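Local coordinates for Lmo0181 protein (Listeria monocytogenes serovar 1/2a, PDB 5F7V), which binds the cyclic glucan cycloalternan as a substrate-binding lipoprotein and probably delivers it to an ABC transporter for uptake, at residues A[86-91]-A[286-290]; A[109-114]-A[280-284]; A[147-153]-A[268-273]; A[181-185]-A[211-215]; A[358-364]-A[392-397]. One frame throughout, in Å; residues are numbered along the deposited sequence. Where two conformers were deposited one is given.

Contact 1: residues A[86-91]-A[286-290]; sequences GVLADL and GVSKD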
# COMPACT_ATOMS: atom_id res chain seq x y z
N GLY A 86 18.20 -9.22 10.71
CA GLY A 86 18.69 -10.59 10.54
C GLY A 86 17.69 -11.69 10.82
O GLY A 86 18.09 -12.84 11.03
N VAL A 87 16.39 -11.40 10.78
CA VAL A 87 15.39 -12.42 11.13
C VAL A 87 14.87 -13.19 9.92
O VAL A 87 14.03 -14.11 10.06
CB VAL A 87 14.21 -11.80 11.91
CG1 VAL A 87 14.67 -11.23 13.24
CG2 VAL A 87 13.42 -10.80 11.07
N LEU A 88 15.35 -12.85 8.72
CA LEU A 88 14.91 -13.50 7.48
C LEU A 88 15.99 -14.45 6.96
O LEU A 88 17.18 -14.09 6.92
CB LEU A 88 14.59 -12.46 6.41
CG LEU A 88 13.58 -11.37 6.75
CD1 LEU A 88 13.48 -10.31 5.65
CD2 LEU A 88 12.27 -12.03 7.10
N ALA A 89 15.54 -15.61 6.47
CA ALA A 89 16.46 -16.52 5.81
C ALA A 89 16.86 -15.97 4.43
O ALA A 89 16.03 -15.53 3.65
CB ALA A 89 15.83 -17.89 5.64
N ASP A 90 18.16 -16.04 4.13
CA ASP A 90 18.64 -15.78 2.77
C ASP A 90 18.06 -16.84 1.85
O ASP A 90 18.22 -18.03 2.09
CB ASP A 90 20.17 -15.87 2.83
CG ASP A 90 20.85 -15.69 1.51
OD1 ASP A 90 20.22 -15.39 0.48
OD2 ASP A 90 22.11 -15.84 1.53
N LEU A 91 17.37 -16.42 0.80
CA LEU A 91 16.71 -17.38 -0.09
C LEU A 91 17.54 -17.72 -1.31
O LEU A 91 17.04 -18.45 -2.17
CB LEU A 91 15.36 -16.81 -0.49
CG LEU A 91 14.35 -16.59 0.64
CD1 LEU A 91 13.00 -16.16 0.08
CD2 LEU A 91 14.17 -17.75 1.61
N GLY A 286 8.53 -13.79 3.51
CA GLY A 286 9.81 -14.13 4.08
C GLY A 286 9.75 -15.44 4.85
O GLY A 286 8.68 -15.87 5.24
N VAL A 287 10.90 -16.06 5.02
CA VAL A 287 11.03 -17.32 5.77
C VAL A 287 11.84 -17.00 7.01
O VAL A 287 12.88 -16.33 6.94
CB VAL A 287 11.71 -18.40 4.92
CG1 VAL A 287 11.93 -19.68 5.71
CG2 VAL A 287 10.86 -18.67 3.70
N SER A 288 11.36 -17.41 8.18
CA SER A 288 12.12 -17.17 9.41
C SER A 288 13.50 -17.81 9.37
O SER A 288 13.66 -18.98 9.05
CB SER A 288 11.37 -17.70 10.63
OG SER A 288 12.20 -17.64 11.77
N LYS A 289 14.49 -17.01 9.72
CA LYS A 289 15.85 -17.51 9.86
C LYS A 289 15.97 -18.69 10.79
O LYS A 289 16.86 -19.49 10.60
CB LYS A 289 16.77 -16.40 10.36
CG LYS A 289 18.24 -16.81 10.41
CD LYS A 289 19.07 -15.55 10.30
CE LYS A 289 20.50 -15.76 9.86
NZ LYS A 289 20.98 -14.35 9.78
N ASP A 290 15.09 -18.77 11.79
CA ASP A 290 15.20 -19.83 12.79
C ASP A 290 14.27 -21.01 12.57
O ASP A 290 14.25 -21.93 13.39
CB ASP A 290 15.01 -19.19 14.18
CG ASP A 290 16.18 -18.33 14.59
OD1 ASP A 290 17.36 -18.55 14.18
OD2 ASP A 290 15.93 -17.42 15.42
O HOH W 1 12.62 -15.07 12.31
O HOH W 2 13.33 -15.03 3.88

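Contact 2: residues A[109-114]-A[280-284]; sequences QAYDAF and FFANG. With GLC (alpha-D-glucopyranose), chain B.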
# COMPACT_ATOMS: atom_id res chain seq x y z
N GLN A 109 10.26 -4.36 -10.24
CA GLN A 109 10.24 -3.50 -9.06
C GLN A 109 9.71 -4.26 -7.85
O GLN A 109 10.22 -4.11 -6.75
CB GLN A 109 9.40 -2.24 -9.32
CG GLN A 109 10.06 -1.28 -10.29
CD GLN A 109 10.03 -1.81 -11.70
OE1 GLN A 109 9.02 -2.30 -12.20
NE2 GLN A 109 11.18 -1.78 -12.34
N ALA A 110 8.71 -5.09 -8.05
CA ALA A 110 8.12 -5.84 -6.96
C ALA A 110 9.07 -6.92 -6.48
O ALA A 110 9.22 -7.10 -5.29
CB ALA A 110 6.79 -6.42 -7.40
N TYR A 111 9.75 -7.58 -7.41
CA TYR A 111 10.73 -8.61 -7.03
C TYR A 111 11.89 -7.99 -6.28
O TYR A 111 12.35 -8.51 -5.23
CB TYR A 111 11.20 -9.37 -8.28
CG TYR A 111 12.10 -10.54 -8.00
CD1 TYR A 111 11.64 -11.68 -7.34
CD2 TYR A 111 13.43 -10.52 -8.36
CE1 TYR A 111 12.46 -12.77 -7.08
CE2 TYR A 111 14.26 -11.61 -8.11
CZ TYR A 111 13.76 -12.73 -7.47
OH TYR A 111 14.52 -13.84 -7.17
N ASP A 112 12.40 -6.88 -6.80
CA ASP A 112 13.56 -6.20 -6.22
C ASP A 112 13.31 -5.61 -4.83
O ASP A 112 14.26 -5.33 -4.09
CB ASP A 112 14.06 -5.09 -7.14
CG ASP A 112 14.70 -5.59 -8.44
OD1 ASP A 112 15.00 -6.81 -8.56
OD2 ASP A 112 14.87 -4.72 -9.32
N ALA A 113 12.05 -5.41 -4.48
CA ALA A 113 11.69 -4.83 -3.18
C ALA A 113 12.16 -5.67 -2.02
O ALA A 113 12.31 -5.13 -0.90
CB ALA A 113 10.18 -4.66 -3.10
N PHE A 114 12.44 -6.95 -2.27
CA PHE A 114 12.75 -7.91 -1.22
C PHE A 114 14.18 -8.39 -1.30
O PHE A 114 14.50 -9.46 -0.82
CB PHE A 114 11.72 -9.04 -1.17
CG PHE A 114 10.34 -8.49 -1.00
CD1 PHE A 114 9.92 -8.03 0.24
CD2 PHE A 114 9.48 -8.33 -2.08
CE1 PHE A 114 8.71 -7.42 0.41
CE2 PHE A 114 8.28 -7.73 -1.92
CZ PHE A 114 7.90 -7.26 -0.68
N PHE A 280 3.61 2.92 -5.43
CA PHE A 280 3.93 1.54 -5.80
C PHE A 280 4.23 0.79 -4.51
O PHE A 280 5.15 1.12 -3.78
CB PHE A 280 5.14 1.48 -6.73
CG PHE A 280 5.45 0.08 -7.19
CD1 PHE A 280 4.82 -0.43 -8.32
CD2 PHE A 280 6.31 -0.72 -6.47
CE1 PHE A 280 5.10 -1.72 -8.74
CE2 PHE A 280 6.57 -2.02 -6.88
CZ PHE A 280 5.96 -2.48 -7.99
N PHE A 281 3.41 -0.22 -4.27
CA PHE A 281 3.54 -1.06 -3.07
C PHE A 281 3.73 -2.49 -3.52
O PHE A 281 3.32 -2.89 -4.58
CB PHE A 281 2.29 -0.88 -2.20
CG PHE A 281 2.17 0.48 -1.59
CD1 PHE A 281 3.17 0.96 -0.75
CD2 PHE A 281 1.05 1.24 -1.79
CE1 PHE A 281 3.07 2.21 -0.20
CE2 PHE A 281 0.95 2.50 -1.24
CZ PHE A 281 1.95 2.99 -0.43
N ALA A 282 4.32 -3.29 -2.65
CA ALA A 282 4.48 -4.71 -2.90
C ALA A 282 4.52 -5.48 -1.62
O ALA A 282 5.09 -5.01 -0.64
CB ALA A 282 5.74 -5.01 -3.69
N ASN A 283 3.90 -6.65 -1.62
CA ASN A 283 4.02 -7.58 -0.49
C ASN A 283 4.85 -8.77 -0.87
O ASN A 283 4.79 -9.21 -2.02
CB ASN A 283 2.63 -8.03 -0.09
CG ASN A 283 1.80 -6.84 0.40
OD1 ASN A 283 2.27 -6.05 1.19
ND2 ASN A 283 0.54 -6.74 -0.05
N GLY A 284 5.58 -9.28 0.10
CA GLY A 284 6.48 -10.42 -0.08
C GLY A 284 6.32 -11.36 1.07
O GLY A 284 5.82 -10.98 2.13
C1 GLC B . -1.63 -2.23 1.20
C2 GLC B . -0.54 -3.03 0.51
C3 GLC B . 0.76 -2.92 1.29
C4 GLC B . 1.11 -1.46 1.55
C5 GLC B . -0.05 -0.76 2.26
C6 GLC B . 0.18 0.73 2.45
O2 GLC B . -0.97 -4.39 0.41
O3 GLC B . 1.78 -3.51 0.50
O4 GLC B . 2.23 -1.43 2.44
O5 GLC B . -1.23 -0.88 1.45
O6 GLC B . -1.08 1.23 2.95

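Contact 3: residues A[147-153]-A[268-273]; sequences PTADWTW and QVEAGN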
# COMPACT_ATOMS: atom_id res chain seq x y z
N PRO A 147 -13.17 13.01 -12.72
CA PRO A 147 -11.71 13.16 -12.80
C PRO A 147 -11.09 12.69 -14.10
O PRO A 147 -11.49 11.65 -14.61
CB PRO A 147 -11.25 12.25 -11.66
CG PRO A 147 -12.38 12.22 -10.68
CD PRO A 147 -13.61 12.21 -11.57
N THR A 148 -10.06 13.39 -14.56
CA THR A 148 -9.30 13.00 -15.73
C THR A 148 -7.87 12.80 -15.29
O THR A 148 -7.40 13.28 -14.26
CB THR A 148 -9.33 14.04 -16.87
OG1 THR A 148 -8.37 15.07 -16.55
CG2 THR A 148 -10.72 14.63 -17.06
N ALA A 149 -7.12 12.12 -16.14
CA ALA A 149 -5.73 11.81 -15.93
C ALA A 149 -4.86 13.06 -16.11
O ALA A 149 -3.68 13.02 -15.76
CB ALA A 149 -5.29 10.72 -16.91
N ASP A 150 -5.41 14.15 -16.60
CA ASP A 150 -4.59 15.37 -16.65
C ASP A 150 -5.06 16.47 -15.75
O ASP A 150 -4.53 17.57 -15.82
CB ASP A 150 -4.37 15.77 -18.08
CG ASP A 150 -3.35 14.83 -18.74
OD1 ASP A 150 -2.11 14.66 -18.44
OD2 ASP A 150 -3.87 14.18 -19.64
N TRP A 151 -5.95 16.13 -14.82
CA TRP A 151 -6.17 17.04 -13.72
C TRP A 151 -4.87 17.31 -12.97
O TRP A 151 -4.02 16.44 -12.84
CB TRP A 151 -7.13 16.36 -12.77
CG TRP A 151 -8.61 16.58 -13.01
CD1 TRP A 151 -9.22 17.13 -14.09
CD2 TRP A 151 -9.63 16.29 -12.05
NE1 TRP A 151 -10.58 17.21 -13.85
CE2 TRP A 151 -10.85 16.69 -12.62
CE3 TRP A 151 -9.62 15.74 -10.76
CZ2 TRP A 151 -12.06 16.56 -11.90
CZ3 TRP A 151 -10.86 15.59 -10.06
CH2 TRP A 151 -12.01 16.01 -10.66
N THR A 152 -4.79 18.53 -12.43
CA THR A 152 -3.84 18.84 -11.38
C THR A 152 -4.60 19.04 -10.08
O THR A 152 -5.84 19.02 -10.04
CB THR A 152 -2.94 20.05 -11.73
OG1 THR A 152 -3.74 21.24 -11.82
CG2 THR A 152 -2.15 19.81 -12.99
N TRP A 153 -3.87 19.27 -8.99
CA TRP A 153 -4.54 19.48 -7.69
C TRP A 153 -5.66 20.48 -7.77
O TRP A 153 -6.74 20.25 -7.17
CB TRP A 153 -3.57 20.00 -6.63
CG TRP A 153 -2.50 19.04 -6.22
CD1 TRP A 153 -2.39 17.68 -6.42
CD2 TRP A 153 -1.38 19.42 -5.43
NE1 TRP A 153 -1.24 17.22 -5.82
CE2 TRP A 153 -0.59 18.26 -5.21
CE3 TRP A 153 -0.93 20.65 -4.92
CZ2 TRP A 153 0.61 18.31 -4.47
CZ3 TRP A 153 0.28 20.69 -4.23
CH2 TRP A 153 0.99 19.53 -4.01
N GLN A 268 -9.54 6.78 -11.44
CA GLN A 268 -8.67 7.62 -12.27
C GLN A 268 -7.27 7.71 -11.69
O GLN A 268 -7.08 7.56 -10.50
CB GLN A 268 -9.28 9.03 -12.43
CG GLN A 268 -8.61 9.94 -13.45
CD GLN A 268 -8.52 9.29 -14.79
OE1 GLN A 268 -7.54 8.65 -15.12
NE2 GLN A 268 -9.58 9.46 -15.60
N VAL A 269 -6.30 7.93 -12.57
CA VAL A 269 -4.94 8.29 -12.12
C VAL A 269 -4.98 9.51 -11.25
O VAL A 269 -5.67 10.47 -11.57
CB VAL A 269 -4.04 8.56 -13.34
CG1 VAL A 269 -2.61 8.87 -12.89
CG2 VAL A 269 -4.04 7.40 -14.33
N GLU A 270 -4.28 9.47 -10.11
CA GLU A 270 -4.28 10.63 -9.21
C GLU A 270 -3.65 11.88 -9.84
O GLU A 270 -2.65 11.77 -10.57
CB GLU A 270 -3.56 10.29 -7.94
CG GLU A 270 -4.22 9.19 -7.12
CD GLU A 270 -3.50 9.13 -5.79
OE1 GLU A 270 -2.41 8.53 -5.73
OE2 GLU A 270 -4.00 9.64 -4.77
N ALA A 271 -4.22 13.02 -9.49
CA ALA A 271 -3.67 14.31 -9.94
C ALA A 271 -2.39 14.69 -9.20
O ALA A 271 -2.28 14.49 -8.01
CB ALA A 271 -4.72 15.38 -9.74
N GLY A 272 -1.44 15.30 -9.90
CA GLY A 272 -0.28 15.92 -9.28
C GLY A 272 -0.33 17.41 -9.41
O GLY A 272 -1.35 18.00 -9.71
N ASN A 273 0.82 18.02 -9.18
CA ASN A 273 0.96 19.47 -9.29
C ASN A 273 2.05 19.81 -10.26
O ASN A 273 1.74 20.00 -11.44
CB ASN A 273 1.09 20.16 -7.93
CG ASN A 273 0.72 21.63 -8.02
OD1 ASN A 273 -0.22 22.00 -8.74
ND2 ASN A 273 1.41 22.47 -7.32
O HOH W 3 -7.32 12.73 -11.31
O HOH W 4 -2.32 12.81 -13.10
O HOH W 5 -1.48 15.57 -12.79

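Contact 4: residues A[181-185]-A[211-215]; sequences EFYKV and ALTHL. With GLC (alpha-D-glucopyranose), chain C.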
# COMPACT_ATOMS: atom_id res chain seq x y z
N GLU A 181 1.36 8.60 2.69
CA GLU A 181 0.75 9.36 1.59
C GLU A 181 1.67 10.50 1.16
O GLU A 181 1.74 10.88 -0.00
CB GLU A 181 -0.60 9.90 2.03
CG GLU A 181 -1.46 10.38 0.87
CD GLU A 181 -2.05 9.26 0.03
OE1 GLU A 181 -1.95 8.04 0.38
OE2 GLU A 181 -2.68 9.62 -1.00
N PHE A 182 2.35 11.07 2.16
CA PHE A 182 3.09 12.31 1.90
C PHE A 182 4.31 12.13 1.05
O PHE A 182 4.64 13.06 0.33
CB PHE A 182 3.49 12.92 3.23
CG PHE A 182 4.01 14.33 3.06
CD1 PHE A 182 3.17 15.31 2.56
CD2 PHE A 182 5.30 14.67 3.36
CE1 PHE A 182 3.59 16.61 2.37
CE2 PHE A 182 5.74 15.97 3.18
CZ PHE A 182 4.88 16.92 2.66
N TYR A 183 4.99 10.98 1.08
CA TYR A 183 6.17 10.93 0.20
C TYR A 183 5.71 11.03 -1.26
O TYR A 183 6.41 11.55 -2.11
CB TYR A 183 7.10 9.75 0.44
CG TYR A 183 6.61 8.36 0.14
CD1 TYR A 183 6.66 7.84 -1.14
CD2 TYR A 183 6.10 7.53 1.13
CE1 TYR A 183 6.26 6.55 -1.42
CE2 TYR A 183 5.71 6.24 0.88
CZ TYR A 183 5.77 5.77 -0.40
OH TYR A 183 5.41 4.47 -0.65
N LYS A 184 4.52 10.50 -1.56
CA LYS A 184 3.92 10.66 -2.89
C LYS A 184 3.46 12.09 -3.16
O LYS A 184 3.76 12.64 -4.21
CB LYS A 184 2.77 9.69 -3.00
CG LYS A 184 1.96 9.85 -4.27
CD LYS A 184 0.70 9.02 -4.32
CE LYS A 184 -0.33 9.40 -3.25
NZ LYS A 184 -1.45 8.42 -3.24
N VAL A 185 2.68 12.66 -2.26
CA VAL A 185 2.14 14.01 -2.48
C VAL A 185 3.26 15.05 -2.54
O VAL A 185 3.21 15.97 -3.36
CB VAL A 185 1.04 14.34 -1.43
CG1 VAL A 185 0.52 15.74 -1.66
CG2 VAL A 185 -0.10 13.35 -1.59
N ALA A 211 2.78 21.26 -0.36
CA ALA A 211 2.11 19.96 -0.59
C ALA A 211 1.29 19.53 0.61
O ALA A 211 0.16 19.07 0.49
CB ALA A 211 3.11 18.87 -0.96
N LEU A 212 1.89 19.66 1.80
CA LEU A 212 1.14 19.32 3.01
C LEU A 212 -0.02 20.24 3.25
O LEU A 212 -1.09 19.75 3.63
CB LEU A 212 2.07 19.31 4.22
CG LEU A 212 1.42 18.93 5.58
CD1 LEU A 212 0.86 17.54 5.56
CD2 LEU A 212 2.46 19.03 6.67
N THR A 213 0.19 21.52 3.00
CA THR A 213 -0.89 22.49 3.13
C THR A 213 -2.03 22.19 2.17
O THR A 213 -3.22 22.35 2.55
CB THR A 213 -0.35 23.91 2.96
OG1 THR A 213 0.70 24.11 3.91
CG2 THR A 213 -1.46 24.98 3.14
N HIS A 214 -1.73 21.71 0.97
CA HIS A 214 -2.76 21.30 0.03
C HIS A 214 -3.64 20.22 0.68
O HIS A 214 -4.87 20.28 0.55
CB HIS A 214 -2.06 20.87 -1.26
CG HIS A 214 -2.74 19.76 -2.00
ND1 HIS A 214 -3.90 19.87 -2.76
CD2 HIS A 214 -2.32 18.48 -2.11
CE1 HIS A 214 -4.17 18.69 -3.27
NE2 HIS A 214 -3.23 17.84 -2.90
N LEU A 215 -3.05 19.23 1.34
CA LEU A 215 -3.82 18.18 2.04
C LEU A 215 -4.55 18.73 3.27
O LEU A 215 -5.75 18.48 3.45
CB LEU A 215 -2.94 17.02 2.48
CG LEU A 215 -2.25 16.28 1.32
CD1 LEU A 215 -1.29 15.26 1.91
CD2 LEU A 215 -3.23 15.65 0.36
C1 GLC C . -0.94 2.45 3.69
C2 GLC C . -2.31 2.67 4.31
C3 GLC C . -3.35 2.82 3.20
C4 GLC C . -2.94 3.96 2.29
C5 GLC C . -1.48 3.82 1.82
C6 GLC C . -0.94 5.06 1.11
O2 GLC C . -2.65 1.58 5.20
O3 GLC C . -4.60 3.10 3.85
O4 GLC C . -3.76 3.97 1.10
O5 GLC C . -0.57 3.57 2.89
O6 GLC C . -1.02 6.17 2.00

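Contact 5: residues A[358-364]-A[392-397]; sequences VKDWNKI and NINKTM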
# COMPACT_ATOMS: atom_id res chain seq x y z
N VAL A 358 14.37 2.42 4.41
CA VAL A 358 15.12 2.76 5.62
C VAL A 358 14.64 1.86 6.74
O VAL A 358 13.45 1.57 6.86
CB VAL A 358 14.98 4.25 5.98
CG1 VAL A 358 15.57 5.11 4.87
CG2 VAL A 358 13.54 4.66 6.23
N LYS A 359 15.55 1.42 7.60
CA LYS A 359 15.18 0.52 8.70
C LYS A 359 14.21 1.12 9.71
O LYS A 359 13.51 0.34 10.35
CB LYS A 359 16.42 -0.02 9.40
CG LYS A 359 17.16 0.98 10.26
CD LYS A 359 18.20 0.28 11.12
CE LYS A 359 18.88 1.31 12.00
NZ LYS A 359 20.07 0.70 12.63
N ASP A 360 14.14 2.45 9.83
CA ASP A 360 13.32 3.09 10.85
C ASP A 360 12.02 3.62 10.26
O ASP A 360 11.41 4.45 10.90
CB ASP A 360 14.09 4.23 11.50
CG ASP A 360 15.32 3.77 12.25
OD1 ASP A 360 15.16 2.84 13.08
OD2 ASP A 360 16.41 4.34 11.98
N TRP A 361 11.57 3.13 9.11
CA TRP A 361 10.41 3.72 8.46
C TRP A 361 9.17 3.76 9.32
O TRP A 361 8.53 4.81 9.43
CB TRP A 361 10.08 2.97 7.18
CG TRP A 361 8.94 3.59 6.41
CD1 TRP A 361 7.69 3.09 6.23
CD2 TRP A 361 8.97 4.84 5.74
NE1 TRP A 361 6.96 3.95 5.47
CE2 TRP A 361 7.71 5.04 5.13
CE3 TRP A 361 9.93 5.83 5.58
CZ2 TRP A 361 7.41 6.16 4.37
CZ3 TRP A 361 9.62 6.97 4.86
CH2 TRP A 361 8.36 7.12 4.23
N ASN A 362 8.79 2.64 9.94
CA ASN A 362 7.57 2.64 10.72
C ASN A 362 7.66 3.56 11.94
O ASN A 362 6.67 4.25 12.26
CB ASN A 362 7.13 1.21 11.04
CG ASN A 362 6.61 0.43 9.82
OD1 ASN A 362 6.17 0.99 8.79
ND2 ASN A 362 6.65 -0.90 9.92
N LYS A 363 8.82 3.64 12.56
CA LYS A 363 9.04 4.50 13.71
C LYS A 363 8.96 5.98 13.32
O LYS A 363 8.26 6.78 13.97
CB LYS A 363 10.41 4.16 14.30
CG LYS A 363 10.64 4.95 15.55
CD LYS A 363 12.09 5.08 15.93
CE LYS A 363 12.83 3.78 15.98
NZ LYS A 363 13.61 3.85 17.25
N ILE A 364 9.64 6.37 12.25
CA ILE A 364 9.57 7.75 11.80
C ILE A 364 8.16 8.07 11.31
O ILE A 364 7.69 9.18 11.52
CB ILE A 364 10.68 8.21 10.83
CG1 ILE A 364 10.57 7.59 9.43
CG2 ILE A 364 12.03 7.98 11.46
CD1 ILE A 364 11.58 8.12 8.43
N ASN A 392 13.03 15.11 14.09
CA ASN A 392 12.94 13.74 14.59
C ASN A 392 13.69 12.76 13.68
O ASN A 392 14.34 11.86 14.16
CB ASN A 392 11.46 13.34 14.67
CG ASN A 392 11.29 11.90 15.06
OD1 ASN A 392 11.55 11.59 16.21
ND2 ASN A 392 10.95 11.05 14.13
N ILE A 393 13.58 12.94 12.36
CA ILE A 393 14.34 12.11 11.42
C ILE A 393 15.83 12.30 11.64
O ILE A 393 16.59 11.33 11.69
CB ILE A 393 13.92 12.38 9.97
CG1 ILE A 393 12.51 11.86 9.75
CG2 ILE A 393 14.92 11.74 9.01
CD1 ILE A 393 11.86 12.29 8.47
N ASN A 394 16.28 13.54 11.77
CA ASN A 394 17.71 13.79 11.99
C ASN A 394 18.22 13.10 13.23
O ASN A 394 19.27 12.49 13.18
CB ASN A 394 17.97 15.28 12.16
CG ASN A 394 17.86 16.05 10.87
OD1 ASN A 394 17.99 15.51 9.79
ND2 ASN A 394 17.69 17.34 10.98
N LYS A 395 17.45 13.15 14.31
CA LYS A 395 17.89 12.49 15.56
C LYS A 395 17.82 10.98 15.44
O LYS A 395 18.77 10.28 15.84
CB LYS A 395 17.04 12.99 16.73
CG LYS A 395 17.28 14.45 17.04
CD LYS A 395 18.69 15.02 16.87
CE LYS A 395 18.78 16.49 17.28
NZ LYS A 395 18.23 16.72 18.65
N THR A 396 16.75 10.45 14.88
CA THR A 396 16.58 9.01 14.76
C THR A 396 17.68 8.40 13.88
O THR A 396 18.24 7.33 14.20
CB THR A 396 15.19 8.69 14.19
OG1 THR A 396 14.23 9.15 15.15
CG2 THR A 396 14.99 7.18 13.92
N MET A 397 18.03 9.06 12.78
CA MET A 397 18.94 8.49 11.79
C MET A 397 20.35 9.02 11.87
O MET A 397 21.22 8.60 11.10
CB MET A 397 18.35 8.70 10.41
CG MET A 397 17.06 7.92 10.24
SD MET A 397 16.32 7.98 8.61
CE MET A 397 17.52 7.08 7.64
O HOH W 6 18.94 4.62 12.94
O HOH W 7 9.59 12.03 11.70

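Contact 1: residues A[86-91]-A[286-290]
A single antiparallel bridge can be recognised by its paired backbone bonds, and Leu-88 with Ser-288 gives a compact example. Ala-89 N donates to Val-287 O at 2.8 Å, and Lys-289 N donates to Val-87 O at 3.0 Å, both nearly straight. Val-287 O also receives a CA-H...O contact from Leu-88 CA at 3.5 Å. Water 1 gives Val-87 O a second donor at 2.8 Å and meets Ser-288 OG at 2.7 Å; that same hydroxyl oxygen accepts from Asp-290 N at 3.1 Å, forming an ST turn. In the periplasmic-binding-protein fold, this joins the end of strand 278-287 to the loop leaving helix 76-85, where Gly-86 closes a Schellman motif. Its carbonyl, Gly-86 O, takes a weak bond from Lys-289 NZ at 3.5 Å. Farther along, water 2 accepts from Val-287 N at 2.9 Å and donates to Ala-89 O at 2.8 Å. Apolar cover comes from Ala-89 CB against Val-287 CB at 4.2 Å and Leu-91 CD2 against Val-287 CG2 at 4.0 Å.

Contact 2: residues A[109-114]-A[280-284]
Small residues make room for large ones where the end of helix 108-112 lies against strand 278-287. A close fit is at Gly-284, whose bare CA sits over the face of the Phe-114 ring, 3.7 Å from its centroid, in a CH-pi contact; a CB here would clash with the ring. The tip of that ring reaches the strand backbone, with Phe-114 CZ 3.2 Å from Gly-284 N, while Phe-114 CE2 lies 4.1 Å from Ala-282 CB. The methyl of Ala-282 is a low bump facing two others, Ala-110 CB at 4.1 Å and Ala-113 CB at 4.5 Å, and this lets helix and strand come close: the CA atoms of Ala-110 and Ala-282 are 5.6 Å apart. At the other end Phe-280 is the bulky partner, its CZ 3.7 Å from Gln-109 CB and 4.1 Å from Ala-110 CB. Phe-281 and Asn-283 alternate with these residues and serve the sugar: Phe-281 lays its ring face against a glucose of chain B, Asn-283 OD1 accepts from O3 of that glucose at 2.7 Å, and Asn-283 ND2 donates to its O2 at 2.8 Å. An aromatic platform beside a bidentate amide is characteristic of carbohydrate-binding sites, here the cycloalternan pocket.

Contact 3: residues A[147-153]-A[268-273]
Two mostly irregular segments can be joined by a mixture of backbone bonds, bridging waters and side-chain packing. Gln-268 begins the pairing: its NE2 donates to Pro-147 O at 3.1 Å, while its OE1 turns back to accept from Val-269 N at 2.9 Å. Val-269 packs its CB 4.4 Å from Ala-149 CB, and water 3 donates to both Val-269 O and Thr-148 O. From Glu-270 only the carbonyl is engaged across the gap, through water 4 to Ala-149 O. Ala-271 places its CB 4.0 Å from Trp-151 CB. At Gly-272, N donates to water 5, which donates to Trp-151 O, and Gly-272 O accepts from Trp-153 N at 2.9 Å. Asn-273 ends the run with its CB over the six-membered ring of Trp-153, a CH-pi contact 3.5 Å from the centroid; its ND2 bonds to Asn-189. The contact thus ties the loop following strand 265-268 to the start of helix 153-163, with Trp-153 lying against Val-185 of helix 179-187 and stacked on His-214 of helix 206-220.

Contact 4: residues A[181-185]-A[211-215]
Helices 179-187 and 206-220 show how a steep crossing can be filled by a few apolar side chains. The short axes of 181-185 and 211-215 pass 10.2 Å apart, with 118° between their N-to-C directions, in an all-helical contact within the periplasmic-binding-protein fold. The backbones come nearest at Val-185 and Ala-211, whose CA atoms are 6.2 Å apart; Phe-182 CA and Leu-212 CA follow at 7.4 Å. No hydrogen bond crosses between the segments, so shape and apolar contact carry the interface.

Val-185 makes the most side-chain contacts. Its CG1 lies 4.1 Å from Ala-211 CB, 4.0 Å from Leu-215 CD1 and 4.0 Å from His-214 CD2, the last at the edge of the imidazole ring, whose ND1 is bonded to Glu-157. The small side chain of Ala-211 also allows its CB to rest 3.8 Å from Val-185 O. Phe-182 reaches across one turn earlier, with CE1 3.6 Å from Leu-212 CB and 4.1 Å from Ala-211 CB, while Phe-372 and Leu-386 lie around its ring.

Glu-181, which makes no contact with 211-215, belongs to the sugar pocket. Lys-184 NZ bridges to Glu-181 OE2 at 2.8 Å and also to Glu-270, and Glu-181 OE1 accepts a hydrogen bond from O6 of the chain C glucose at 2.6 Å.

Contact 5: residues A[358-364]-A[392-397]
Apolar packing, rather than direct hydrogen bonding, brings the start of helix 361-376 against the end of helix 382-397. Ile-364 is the centre of the packing: its CD1 lies 4.1 Å from Ile-393 CG1, and its CG2 is 3.9 Å from Thr-396 CG2 and 4.2 Å from Asn-392 ND2. In the turn before the helix, Val-358 CG1 meets Met-397 CE at 3.9 Å, so the long methionine side chain reaches back to the loop. Lys-363 adds the aliphatic part of its side chain, with CD 4.1 Å from Thr-396 CG2.

The two segments belong to consecutive helices near the C-terminus, which run back along one another as a helical hairpin. Trp-361 and Ile-393 both also touch Met-179 of helix 179-187, placing the pair over that helix.

Polar groups meet through water. Water 6 donates to Asp-360 OD2 at 2.7 Å and to Thr-396 O at 3.1 Å; Asp-360 stands at the N-cap position but makes no capping bond with its side chain. Water 7 accepts from Asn-392 ND2 at 3.0 Å and donates weakly to Ile-364 O at 3.4 Å.

Bonds inside each segment account for other groups. Thr-396 OG1 donates to Asn-392 O at 2.9 Å, leaving its methyl turned to Ile-364, and Ile-364 N donates to Asp-360 O at 2.9 Å.

The five contacts spread around a central glycan. Contacts 1 and 2 share strand 278-287, their centres 17 Å apart, so the strand passes from the sugar pocket to an outlying bridge. Contacts 1 and 3 lie on opposite sides of the chain's centre, with centres 41 Å apart. Contacts 2 and 4 both bind glucose units and touch where Phe-281 CE1 is 3.3 Å from Tyr-183 OH. Contact 3 is joined to contact 4 by a salt bridge, Glu-270 OE1 to Lys-184 NZ at 2.7 Å, and by Trp-153 packing on His-214. Contact 5 reaches contact 4 through Trp-361 CZ2, 3.8 Å from Tyr-183 CD2.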